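Local coordinates for protein diaminopropionate ammonia-lyase (Escherichia coli, PDB 4D9I) that uses pyridoxal 5'-phosphate to convert both L- and D-2,3-diaminopropionate into pyruvate and ammonia by alpha,beta-elimination, at residues 117-122 / 152-157; 258-263 / 287-292; 314-319 / 347-352; 319-324 / 382-387. All blocks are in the same frame, centred on the assembly; numbering follows the deposited sequence.

In the fold
All four interactions are buried contacts, and in none does a direct hydrogen bond join the paired segments. Interactions 1 and 2 lie beside the active site of this fold type II enzyme and touch through Asp120 and Gly288; 1 is a small methyl contact between a strand end and a helix, whereas 2 adds a water and an adjacent disulfide. Interactions 3 and 4 lie about 12 Å apart, centre to centre, and both use helix 315-325: Val316 and Leu319 meet helix 338-352 in 3, and Met321 meets helix 382-389 in 4. Interaction 3 is wholly apolar; 4, near the second subunit, mixes methionine-ring packing with a water bridge. Pro260 packs on Asp314, linking 2 to 3.

Interaction 1. Residues 117-122 / 152-157; sequences TTTDGN and DAILNL
Thr119 and Ile154 meet methyl to methyl, tip to tip: CG2 of Thr119 stands 4.0 Å from CD1 of Ile154. The same CD1 of Ile154 lies 4.0 Å from the carbonyl oxygen of Gly121, so the end of the isoleucine rests on both a side chain and the backbone just beyond it. The same torsion that turns the Thr119 methyl to the helix turns the hydroxyl back on its own chain. With OG1 anti to the backbone N (chi1 -167°), Thr119 OG1 accepts from Gly121 N at 3.0 Å, with an N-H...O angle of 162°. This is an ST turn, and OG1 also accepts from Gly124 N, so two backbone amides fix its rotation. Gly121, at the N-cap of helix 122-133, has backbone angles that would force a CB against the preceding carbonyl oxygen, and so call for glycine. A valine in place of Thr119 would probably leave the amides of Gly121 and Gly124 without this acceptor and let the turn shift.

Within that turn Asp120, the inferred proton acceptor for the L-isomer, probably accepts a hydrogen bond from Gly288 N through OD1. Asn122 ND2, one residue past the glycine, bonds to O3 of the cofactor carried by modified Lys77. The contact thus joins the C-terminal end of strand 114-118 to helix 148-155; Ile140 of the neighbouring parallel strand 137-142 packs on both Thr119 and Ile154, and helix 122-133 leads away from the turn.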
loop_
_atom_site.group_PDB
_atom_site.type_symbol
_atom_site.label_atom_id
_atom_site.label_comp_id
_atom_site.label_asym_id
_atom_site.label_seq_id
_atom_site.Cartn_x
_atom_site.Cartn_y
_atom_site.Cartn_z
ATOM N N THR B 117 34.158 6.294 7.838
ATOM C CA THR B 117 32.947 6.998 7.484
ATOM C C THR B 117 31.934 7.010 8.618
ATOM O O THR B 117 31.779 6.014 9.312
ATOM C CB THR B 117 32.330 6.318 6.240
ATOM O OG1 THR B 117 33.223 6.498 5.128
ATOM C CG2 THR B 117 30.973 6.890 5.897
ATOM N N THR B 118 31.266 8.149 8.794
ATOM C CA THR B 118 30.049 8.260 9.607
ATOM C C THR B 118 28.804 8.288 8.712
ATOM O O THR B 118 28.804 8.913 7.653
ATOM C CB THR B 118 30.060 9.501 10.529
ATOM O OG1 THR B 118 30.986 9.294 11.601
ATOM C CG2 THR B 118 28.679 9.729 11.138
ATOM N N THR B 119 27.749 7.607 9.156
ATOM C CA THR B 119 26.527 7.483 8.391
ATOM C C THR B 119 25.317 7.205 9.276
ATOM O O THR B 119 25.438 6.650 10.375
ATOM C CB THR B 119 26.615 6.337 7.369
ATOM O OG1 THR B 119 25.516 6.438 6.441
ATOM C CG2 THR B 119 26.588 4.969 8.085
ATOM N N ASP B 120 24.144 7.576 8.785
ATOM C CA ASP B 120 22.926 7.193 9.492
ATOM C C ASP B 120 22.246 6.063 8.719
ATOM O O ASP B 120 21.130 5.661 9.039
ATOM C CB ASP B 120 22.009 8.401 9.701
ATOM C CG ASP B 120 21.556 9.019 8.393
ATOM O OD1 ASP B 120 20.846 10.051 8.436
ATOM O OD2 ASP B 120 21.911 8.470 7.322
ATOM N N GLY B 121 22.930 5.547 7.698
ATOM C CA GLY B 121 22.361 4.475 6.902
ATOM C C GLY B 121 22.988 4.203 5.555
ATOM O O GLY B 121 23.869 3.349 5.446
ATOM N N ASN B 122 22.541 4.925 4.531
ATOM C CA ASN B 122 22.880 4.595 3.137
ATOM C C ASN B 122 24.304 4.907 2.686
ATOM O O ASN B 122 24.945 4.109 1.990
ATOM C CB ASN B 122 21.883 5.260 2.193
ATOM C CG ASN B 122 20.472 4.781 2.437
ATOM O OD1 ASN B 122 20.259 3.606 2.730
ATOM N ND2 ASN B 122 19.512 5.676 2.314
ATOM N N ASP B 152 23.514 -3.878 10.784
ATOM C CA ASP B 152 23.710 -5.222 10.266
ATOM C C ASP B 152 23.999 -5.249 8.758
ATOM O O ASP B 152 24.812 -6.057 8.308
ATOM C CB ASP B 152 22.525 -6.123 10.671
ATOM C CG ASP B 152 22.539 -6.462 12.171
ATOM O OD1 ASP B 152 23.561 -6.192 12.833
ATOM O OD2 ASP B 152 21.526 -6.984 12.699
ATOM N N ALA B 153 23.372 -4.355 7.993
ATOM C CA ALA B 153 23.625 -4.253 6.543
ATOM C C ALA B 153 25.092 -3.950 6.278
ATOM O O ALA B 153 25.694 -4.475 5.353
ATOM C CB ALA B 153 22.753 -3.176 5.902
ATOM N N ILE B 154 25.662 -3.103 7.114
ATOM C CA ILE B 154 27.076 -2.745 6.993
ATOM C C ILE B 154 28.007 -3.883 7.436
ATOM O O ILE B 154 28.948 -4.241 6.716
ATOM C CB ILE B 154 27.336 -1.404 7.698
ATOM C CG1 ILE B 154 26.685 -0.281 6.849
ATOM C CG2 ILE B 154 28.832 -1.165 7.876
ATOM C CD1 ILE B 154 26.321 0.970 7.619
ATOM N N LEU B 155 27.724 -4.462 8.600
ATOM C CA LEU B 155 28.454 -5.637 9.091
ATOM C C LEU B 155 28.465 -6.791 8.088
ATOM O O LEU B 155 29.478 -7.464 7.921
ATOM C CB LEU B 155 27.860 -6.121 10.409
ATOM C CG LEU B 155 28.135 -5.328 11.685
ATOM C CD1 LEU B 155 27.366 -5.998 12.821
ATOM C CD2 LEU B 155 29.624 -5.276 12.031
ATOM N N ASN B 156 27.336 -6.998 7.409
ATOM C CA ASN B 156 27.220 -8.047 6.406
ATOM C C ASN B 156 28.093 -7.809 5.178
ATOM O O ASN B 156 28.322 -8.742 4.401
ATOM C CB ASN B 156 25.746 -8.290 6.045
ATOM C CG ASN B 156 25.002 -9.007 7.161
ATOM O OD1 ASN B 156 25.623 -9.508 8.094
ATOM N ND2 ASN B 156 23.681 -9.046 7.082
ATOM N N LEU B 157 28.584 -6.573 5.022
ATOM C CA LEU B 157 29.530 -6.210 3.961
ATOM C C LEU B 157 31.015 -6.272 4.396
ATOM O O LEU B 157 31.910 -5.733 3.718
ATOM C CB LEU B 157 29.192 -4.821 3.395
ATOM C CG LEU B 157 27.867 -4.698 2.639
ATOM C CD1 LEU B 157 27.546 -3.242 2.293
ATOM C CD2 LEU B 157 27.870 -5.582 1.395
#

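Interaction 2. Residues 258-263 / 287-292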
loop_
_atom_site.group_PDB
_atom_site.type_symbol
_atom_site.label_atom_id
_atom_site.label_comp_id
_atom_site.label_asym_id
_atom_site.label_seq_id
_atom_site.Cartn_x
_atom_site.Cartn_y
_atom_site.Cartn_z
ATOM N N VAL B 258 13.274 19.967 -0.828
ATOM C CA VAL B 258 12.388 19.551 0.233
ATOM C C VAL B 258 13.140 19.094 1.488
ATOM O O VAL B 258 13.983 18.197 1.429
ATOM C CB VAL B 258 11.457 18.416 -0.272
ATOM C CG1 VAL B 258 10.474 18.021 0.819
ATOM C CG2 VAL B 258 10.724 18.883 -1.516
ATOM N N GLU B 259 12.797 19.693 2.621
ATOM C CA GLU B 259 13.391 19.337 3.898
ATOM C C GLU B 259 12.365 19.209 5.020
ATOM O O GLU B 259 11.390 19.946 5.056
ATOM C CB GLU B 259 14.444 20.374 4.323
ATOM C CG GLU B 259 15.664 20.432 3.439
ATOM C CD GLU B 259 16.618 21.510 3.891
ATOM O OE1 GLU B 259 16.210 22.694 3.913
ATOM O OE2 GLU B 259 17.758 21.171 4.250
ATOM N N PRO B 260 12.591 18.265 5.939
ATOM C CA PRO B 260 11.845 18.237 7.203
ATOM C C PRO B 260 12.222 19.459 8.047
ATOM O O PRO B 260 13.399 19.884 8.052
ATOM C CB PRO B 260 12.311 16.946 7.892
ATOM C CG PRO B 260 13.457 16.412 7.100
ATOM C CD PRO B 260 13.630 17.217 5.842
ATOM N N ASP B 261 11.227 20.008 8.736
ATOM C CA ASP B 261 11.347 21.286 9.439
ATOM C C ASP B 261 12.244 21.252 10.671
ATOM O O ASP B 261 12.666 22.297 11.144
ATOM C CB ASP B 261 9.959 21.859 9.782
ATOM C CG ASP B 261 9.177 20.998 10.774
ATOM O OD1 ASP B 261 8.156 21.481 11.283
ATOM O OD2 ASP B 261 9.563 19.850 11.050
ATOM N N LYS B 262 12.531 20.055 11.178
ATOM C CA LYS B 262 13.442 19.897 12.315
ATOM C C LYS B 262 14.930 19.827 11.899
ATOM O O LYS B 262 15.823 19.735 12.752
ATOM C CB LYS B 262 13.029 18.700 13.184
ATOM C CG LYS B 262 11.766 18.944 14.005
ATOM N N ALA B 263 15.188 19.878 10.594
ATOM C CA ALA B 263 16.558 19.996 10.080
ATOM C C ALA B 263 16.593 20.679 8.711
ATOM O O ALA B 263 17.364 20.295 7.842
ATOM C CB ALA B 263 17.230 18.628 10.015
ATOM N N ALA B 287 16.260 9.174 8.600
ATOM C CA ALA B 287 17.586 8.774 8.126
ATOM C C ALA B 287 17.798 9.200 6.668
ATOM O O ALA B 287 16.915 9.021 5.827
ATOM C CB ALA B 287 17.780 7.271 8.304
ATOM N N GLY B 288 18.954 9.792 6.381
ATOM C CA GLY B 288 19.230 10.273 5.029
ATOM C C GLY B 288 19.078 11.775 4.885
ATOM O O GLY B 288 19.784 12.409 4.086
ATOM N N LEU B 289 18.181 12.369 5.662
ATOM C CA LEU B 289 17.972 13.811 5.533
ATOM C C LEU B 289 18.476 14.625 6.727
ATOM O O LEU B 289 17.939 15.699 7.013
ATOM C CB LEU B 289 16.505 14.134 5.176
ATOM C CG LEU B 289 15.997 13.557 3.844
ATOM C CD1 LEU B 289 14.507 13.837 3.662
ATOM C CD2 LEU B 289 16.796 14.031 2.635
ATOM N N ALA B 290 19.515 14.126 7.403
ATOM C CA ALA B 290 20.137 14.863 8.497
ATOM C C ALA B 290 20.968 16.010 7.938
ATOM O O ALA B 290 21.543 15.909 6.847
ATOM C CB ALA B 290 21.001 13.950 9.366
ATOM N N CYS B 291 21.019 17.103 8.686
ATOM C CA CYS B 291 21.854 18.228 8.315
ATOM C C CYS B 291 22.403 18.956 9.544
ATOM O O CYS B 291 21.654 19.327 10.440
ATOM C CB CYS B 291 21.091 19.203 7.412
ATOM S SG CYS B 291 22.163 20.495 6.720
ATOM N N GLY B 292 23.713 19.145 9.581
ATOM C CA GLY B 292 24.329 20.036 10.564
ATOM C C GLY B 292 24.382 21.421 9.944
ATOM O O GLY B 292 23.726 22.360 10.404
HETATM O O HOH W 1 17.677 18.315 5.984
#
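Leu289 packs on Pro260, the two side chains crossing at about a right angle. At the start of the side chain, Leu289 CB is 4.3 Å from Pro260 CG, on the rim of the proline ring. CG stands further back, chi1 of -61° placing it beside the backbone N. From there Leu289 CD1 continues the extended line of the chain (chi2 175°) and reaches Pro260 CD at 4.1 Å, while CD2 branches away from the proline. The leucine side chain also meets Ser339 and Val342 of helix 338-352.

The backbone of Leu289 faces the turn that follows the proline, a type I beta turn from Pro260 to Ala263 closed by Ala263 N to Pro260 O at 3.1 Å. One water sits 2.7 Å from Ala263 O and 2.8 Å from Leu289 O, placed to donate to either, although it has more acceptors in reach than protons. Further along, Cys291 CB touches Ala263 O at 3.9 Å, and its sulfur forms a disulfide with Cys265. Gly288 O and Ala290 O both bond to the amine of a bound Tris molecule beside the active site. Strand 254-260, lying between strands 226-230 and 308-312 in the mixed sheet, thus ends against the loop that precedes helix 296-305, while the disulfide ties that loop to the start of helix 265-272.

Interaction 3. Residues 314-319 / 347-352; sequences DSVAAL and LAAVHY
Leu319 N donates to Ser315 O at 3.0 Å, a helical bond that sets the turn from which the Leu319 side chain reaches Ala348 and Ala349. Both chi angles matter to that reach: CG lies anti to the backbone N (chi1 174°), and with chi2 at 62° it is CD2, not CD1, that comes nearest the partner helix. CG and CD2 of Leu319 both bear on the methyl of Ala348, CD2 at 3.8 Å from Ala348 CB. Leu319 CD2 also lies 3.7 Å from the backbone N of Ala349. The leucine therefore settles close to the backbone of the partner helix, where two consecutive alanines present only methyls. One turn earlier, Val316 supplies a second, looser touch, Val316 CG2 at 4.3 Å from Ala349 CB.

Helix 338-352 packs on the larger mixed sheet of this fold type II enzyme through Val342 and Val346, on Val258 of strand 254-260, and helix 315-325 lies against that helix. Their local segments run almost perpendicular, at 95°, with axes 9.4 Å apart at closest approach. So steep a crossing confines the contact to a short patch, here one turn of each helix, and no hydrogen bond crosses it. Phe57 of helix 51-57 packs on Ala348 as well.

Beside the alanines, His351 and Tyr352 carry aromatic contacts. His351 CD2 stands over the centre of the Tyr352 ring, 3.4 Å above its plane, while His351 stacks on Phe57 and its ND1 bonds to Arg356 NH2. Tyr352 meets the ring of Phe4 and packs on Trp390 of the second subunit.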
loop_
_atom_site.group_PDB
_atom_site.type_symbol
_atom_site.label_atom_id
_atom_site.label_comp_id
_atom_site.label_asym_id
_atom_site.label_seq_id
_atom_site.Cartn_x
_atom_site.Cartn_y
_atom_site.Cartn_z
ATOM N N ASP B 314 7.147 16.328 9.367
ATOM C CA ASP B 314 7.604 14.932 9.301
ATOM C C ASP B 314 6.625 13.988 8.595
ATOM O O ASP B 314 7.027 13.187 7.748
ATOM C CB ASP B 314 7.855 14.395 10.712
ATOM C CG ASP B 314 9.286 14.588 11.175
ATOM O OD1 ASP B 314 9.551 14.402 12.389
ATOM O OD2 ASP B 314 10.156 14.918 10.334
ATOM N N SER B 315 5.343 14.094 8.952
ATOM C CA SER B 315 4.283 13.227 8.430
ATOM C C SER B 315 4.013 13.323 6.913
ATOM O O SER B 315 3.348 12.451 6.331
ATOM C CB SER B 315 2.985 13.475 9.214
ATOM O OG SER B 315 2.524 14.799 9.023
ATOM N N VAL B 316 4.557 14.354 6.268
ATOM C CA VAL B 316 4.502 14.468 4.812
ATOM C C VAL B 316 5.200 13.268 4.153
ATOM O O VAL B 316 4.695 12.714 3.167
ATOM C CB VAL B 316 5.141 15.800 4.335
ATOM C CG1 VAL B 316 5.330 15.814 2.822
ATOM C CG2 VAL B 316 4.283 16.982 4.760
ATOM N N ALA B 317 6.347 12.877 4.721
ATOM C CA ALA B 317 7.148 11.760 4.229
ATOM C C ALA B 317 6.380 10.458 4.401
ATOM O O ALA B 317 6.274 9.680 3.460
ATOM C CB ALA B 317 8.509 11.713 4.950
ATOM N N ALA B 318 5.798 10.262 5.586
ATOM C CA ALA B 318 4.932 9.103 5.854
ATOM C C ALA B 318 3.809 8.964 4.809
ATOM O O ALA B 318 3.600 7.885 4.279
ATOM C CB ALA B 318 4.364 9.167 7.257
ATOM N N LEU B 319 3.100 10.057 4.528
ATOM C CA LEU B 319 2.055 10.089 3.501
ATOM C C LEU B 319 2.610 9.646 2.132
ATOM O O LEU B 319 2.032 8.807 1.469
ATOM C CB LEU B 319 1.475 11.498 3.411
ATOM C CG LEU B 319 0.454 11.820 2.304
ATOM C CD1 LEU B 319 -0.788 10.953 2.487
ATOM C CD2 LEU B 319 0.082 13.299 2.379
ATOM N N LEU B 347 3.606 16.529 -2.904
ATOM C CA LEU B 347 2.544 16.619 -3.909
ATOM C C LEU B 347 1.223 16.116 -3.345
ATOM O O LEU B 347 0.158 16.693 -3.605
ATOM C CB LEU B 347 2.903 15.827 -5.171
ATOM C CG LEU B 347 4.153 16.240 -5.950
ATOM C CD1 LEU B 347 4.289 15.391 -7.208
ATOM C CD2 LEU B 347 4.051 17.700 -6.320
ATOM N N ALA B 348 1.286 15.041 -2.572
ATOM C CA ALA B 348 0.077 14.462 -1.985
ATOM C C ALA B 348 -0.500 15.407 -0.912
ATOM O O ALA B 348 -1.723 15.573 -0.834
ATOM C CB ALA B 348 0.378 13.095 -1.388
ATOM N N ALA B 349 0.380 16.024 -0.108
ATOM C CA ALA B 349 -0.049 16.960 0.935
ATOM C C ALA B 349 -0.722 18.185 0.325
ATOM O O ALA B 349 -1.672 18.734 0.890
ATOM C CB ALA B 349 1.137 17.390 1.796
ATOM N N VAL B 350 -0.188 18.632 -0.805
ATOM C CA VAL B 350 -0.749 19.769 -1.535
ATOM C C VAL B 350 -2.147 19.385 -2.028
ATOM O O VAL B 350 -3.095 20.149 -1.884
ATOM C CB VAL B 350 0.143 20.153 -2.735
ATOM C CG1 VAL B 350 -0.630 21.014 -3.740
ATOM C CG2 VAL B 350 1.424 20.861 -2.266
ATOM N N HIS B 351 -2.253 18.193 -2.609
ATOM C CA HIS B 351 -3.509 17.754 -3.189
ATOM C C HIS B 351 -4.648 17.795 -2.195
ATOM O O HIS B 351 -5.720 18.269 -2.509
ATOM C CB HIS B 351 -3.381 16.357 -3.775
ATOM C CG HIS B 351 -4.697 15.791 -4.229
ATOM N ND1 HIS B 351 -5.359 16.277 -5.294
ATOM C CD2 HIS B 351 -5.482 14.769 -3.706
ATOM C CE1 HIS B 351 -6.530 15.611 -5.437
ATOM N NE2 HIS B 351 -6.599 14.680 -4.475
ATOM N N TYR B 352 -4.406 17.319 -0.977
ATOM C CA TYR B 352 -5.473 17.229 0.015
ATOM C C TYR B 352 -5.663 18.470 0.894
ATOM O O TYR B 352 -6.628 18.552 1.655
ATOM C CB TYR B 352 -5.260 15.988 0.878
ATOM C CG TYR B 352 -5.502 14.685 0.143
ATOM C CD1 TYR B 352 -6.806 14.292 -0.194
ATOM C CD2 TYR B 352 -4.442 13.833 -0.203
ATOM C CE1 TYR B 352 -7.054 13.096 -0.845
ATOM C CE2 TYR B 352 -4.683 12.615 -0.871
ATOM C CZ TYR B 352 -5.996 12.261 -1.181
ATOM O OH TYR B 352 -6.285 11.078 -1.831
#

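Interaction 4. Residues 319-324 / 382-387; sequences LGMRVL and VKHYRE
Met321 and Tyr385 pass side by side, their side chains running opposite ways, and the apolar part of the contact rests on one methyl. Met321 CE lies 3.6 Å from Tyr385 CD1 and also packs on the tyrosine CA. The bend at chi3 (73°) brings this methyl, Met321 CE, between Tyr385 and His384, whose CD2 is 4.2 Å away. It comes obliquely to both rings.

The sulfur makes a longer aromatic contact: Met321 SD is 5.3 Å from the centroid of the His384 ring, 58° off its normal. ND1 of that ring bonds to Lys393.

Polar contact passes through a water, which donates to Met321 O at 2.8 Å. The same water accepts from Tyr385 OH at 2.7 Å, in the plane of the phenol ring. Asn326 of the second subunit also bonds to this hydroxyl, so a water and a foreign side chain fix its position.

Among charged groups, Lys383 NZ and Glu387 OE2 form a salt bridge of 3.0 Å within helix 382-389; Glu387 also bridges to Lys393 and takes a bond from Ser2 N of the second subunit. That helix lies beside helix 315-325 close to the subunit interface, while Ala341 of helix 338-352 packs on Met321 too.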
loop_
_atom_site.group_PDB
_atom_site.type_symbol
_atom_site.label_atom_id
_atom_site.label_comp_id
_atom_site.label_asym_id
_atom_site.label_seq_id
_atom_site.Cartn_x
_atom_site.Cartn_y
_atom_site.Cartn_z
ATOM N N LEU B 319 3.100 10.057 4.528
ATOM C CA LEU B 319 2.055 10.089 3.501
ATOM C C LEU B 319 2.610 9.646 2.132
ATOM O O LEU B 319 2.032 8.807 1.469
ATOM C CB LEU B 319 1.475 11.498 3.411
ATOM C CG LEU B 319 0.454 11.820 2.304
ATOM C CD1 LEU B 319 -0.788 10.953 2.487
ATOM C CD2 LEU B 319 0.082 13.299 2.379
ATOM N N GLY B 320 3.755 10.196 1.747
ATOM C CA GLY B 320 4.438 9.758 0.531
ATOM C C GLY B 320 4.734 8.261 0.471
ATOM O O GLY B 320 4.529 7.632 -0.555
ATOM N N MET B 321 5.273 7.706 1.557
ATOM C CA MET B 321 5.573 6.275 1.626
ATOM C C MET B 321 4.326 5.434 1.291
ATOM O O MET B 321 4.404 4.465 0.521
ATOM C CB MET B 321 6.050 5.899 3.027
ATOM C CG MET B 321 7.401 6.494 3.421
ATOM S SD MET B 321 7.779 6.272 5.172
ATOM C CE MET B 321 8.151 4.528 5.310
ATOM N N ARG B 322 3.201 5.795 1.894
ATOM C CA ARG B 322 1.946 5.056 1.691
ATOM C C ARG B 322 1.394 5.194 0.277
ATOM O O ARG B 322 0.850 4.220 -0.290
ATOM C CB ARG B 322 0.889 5.508 2.693
ATOM C CG ARG B 322 1.242 5.150 4.136
ATOM C CD ARG B 322 0.126 5.532 5.086
ATOM N NE ARG B 322 0.679 5.665 6.418
ATOM C CZ ARG B 322 0.842 6.815 7.041
ATOM N NH1 ARG B 322 0.457 7.953 6.470
ATOM N NH2 ARG B 322 1.356 6.805 8.239
ATOM N N VAL B 323 1.484 6.404 -0.260
ATOM C CA VAL B 323 0.915 6.716 -1.600
ATOM C C VAL B 323 1.715 5.950 -2.668
ATOM O O VAL B 323 1.138 5.360 -3.584
ATOM C CB VAL B 323 0.961 8.236 -1.900
ATOM C CG1 VAL B 323 0.630 8.543 -3.375
ATOM C CG2 VAL B 323 0.037 9.019 -0.960
ATOM N N LEU B 324 3.050 5.951 -2.528
ATOM C CA LEU B 324 3.921 5.178 -3.417
ATOM C C LEU B 324 3.755 3.661 -3.279
ATOM O O LEU B 324 3.805 2.949 -4.284
ATOM C CB LEU B 324 5.409 5.550 -3.196
ATOM C CG LEU B 324 5.810 6.933 -3.681
ATOM C CD1 LEU B 324 7.210 7.339 -3.172
ATOM C CD2 LEU B 324 5.765 6.999 -5.189
ATOM N N VAL B 382 12.921 -2.017 7.518
ATOM C CA VAL B 382 11.654 -2.706 7.220
ATOM C C VAL B 382 10.627 -2.584 8.352
ATOM O O VAL B 382 9.408 -2.588 8.100
ATOM C CB VAL B 382 11.846 -4.179 6.778
ATOM C CG1 VAL B 382 12.722 -4.262 5.539
ATOM C CG2 VAL B 382 12.422 -5.021 7.902
ATOM N N LYS B 383 11.132 -2.484 9.588
ATOM C CA LYS B 383 10.309 -2.313 10.784
ATOM C C LYS B 383 9.520 -1.016 10.665
ATOM O O LYS B 383 8.298 -1.014 10.735
ATOM C CB LYS B 383 11.204 -2.263 12.031
ATOM C CG LYS B 383 10.499 -2.543 13.343
ATOM C CD LYS B 383 11.542 -2.818 14.425
ATOM C CE LYS B 383 10.912 -3.003 15.796
ATOM N NZ LYS B 383 9.975 -1.883 16.112
ATOM N N HIS B 384 10.243 0.084 10.458
ATOM C CA HIS B 384 9.647 1.413 10.287
ATOM C C HIS B 384 8.750 1.485 9.066
ATOM O O HIS B 384 7.651 2.094 9.092
ATOM C CB HIS B 384 10.785 2.445 10.238
ATOM C CG HIS B 384 10.329 3.853 9.984
ATOM N ND1 HIS B 384 9.723 4.600 10.927
ATOM C CD2 HIS B 384 10.396 4.639 8.837
ATOM C CE1 HIS B 384 9.417 5.806 10.415
ATOM N NE2 HIS B 384 9.833 5.830 9.130
ATOM N N TYR B 385 9.219 0.899 7.965
ATOM C CA TYR B 385 8.459 0.938 6.713
ATOM C C TYR B 385 7.063 0.338 6.943
ATOM O O TYR B 385 6.049 0.942 6.593
ATOM C CB TYR B 385 9.174 0.173 5.592
ATOM C CG TYR B 385 8.393 0.260 4.291
ATOM C CD1 TYR B 385 8.442 1.414 3.516
ATOM C CD2 TYR B 385 7.568 -0.788 3.878
ATOM C CE1 TYR B 385 7.705 1.533 2.338
ATOM C CE2 TYR B 385 6.831 -0.691 2.703
ATOM C CZ TYR B 385 6.891 0.452 1.952
ATOM O OH TYR B 385 6.178 0.532 0.806
ATOM N N ARG B 386 7.031 -0.839 7.565
ATOM C CA ARG B 386 5.764 -1.544 7.768
ATOM C C ARG B 386 4.907 -0.877 8.849
ATOM O O ARG B 386 3.666 -0.845 8.738
ATOM C CB ARG B 386 6.001 -3.032 8.055
ATOM C CG ARG B 386 6.547 -3.807 6.855
ATOM C CD ARG B 386 5.709 -3.590 5.599
ATOM N NE ARG B 386 6.394 -4.073 4.399
ATOM C CZ ARG B 386 5.809 -4.239 3.213
ATOM N NH1 ARG B 386 4.513 -3.965 3.053
ATOM N NH2 ARG B 386 6.531 -4.669 2.178
ATOM N N GLU B 387 5.553 -0.321 9.876
ATOM C CA GLU B 387 4.828 0.494 10.856
ATOM C C GLU B 387 4.088 1.671 10.186
ATOM O O GLU B 387 2.929 1.968 10.519
ATOM C CB GLU B 387 5.770 0.961 11.991
ATOM C CG GLU B 387 6.046 -0.140 12.989
ATOM C CD GLU B 387 7.272 0.092 13.868
ATOM O OE1 GLU B 387 8.004 1.085 13.691
ATOM O OE2 GLU B 387 7.511 -0.750 14.738
HETATM O O HOH W 2 6.439 2.825 -0.594
#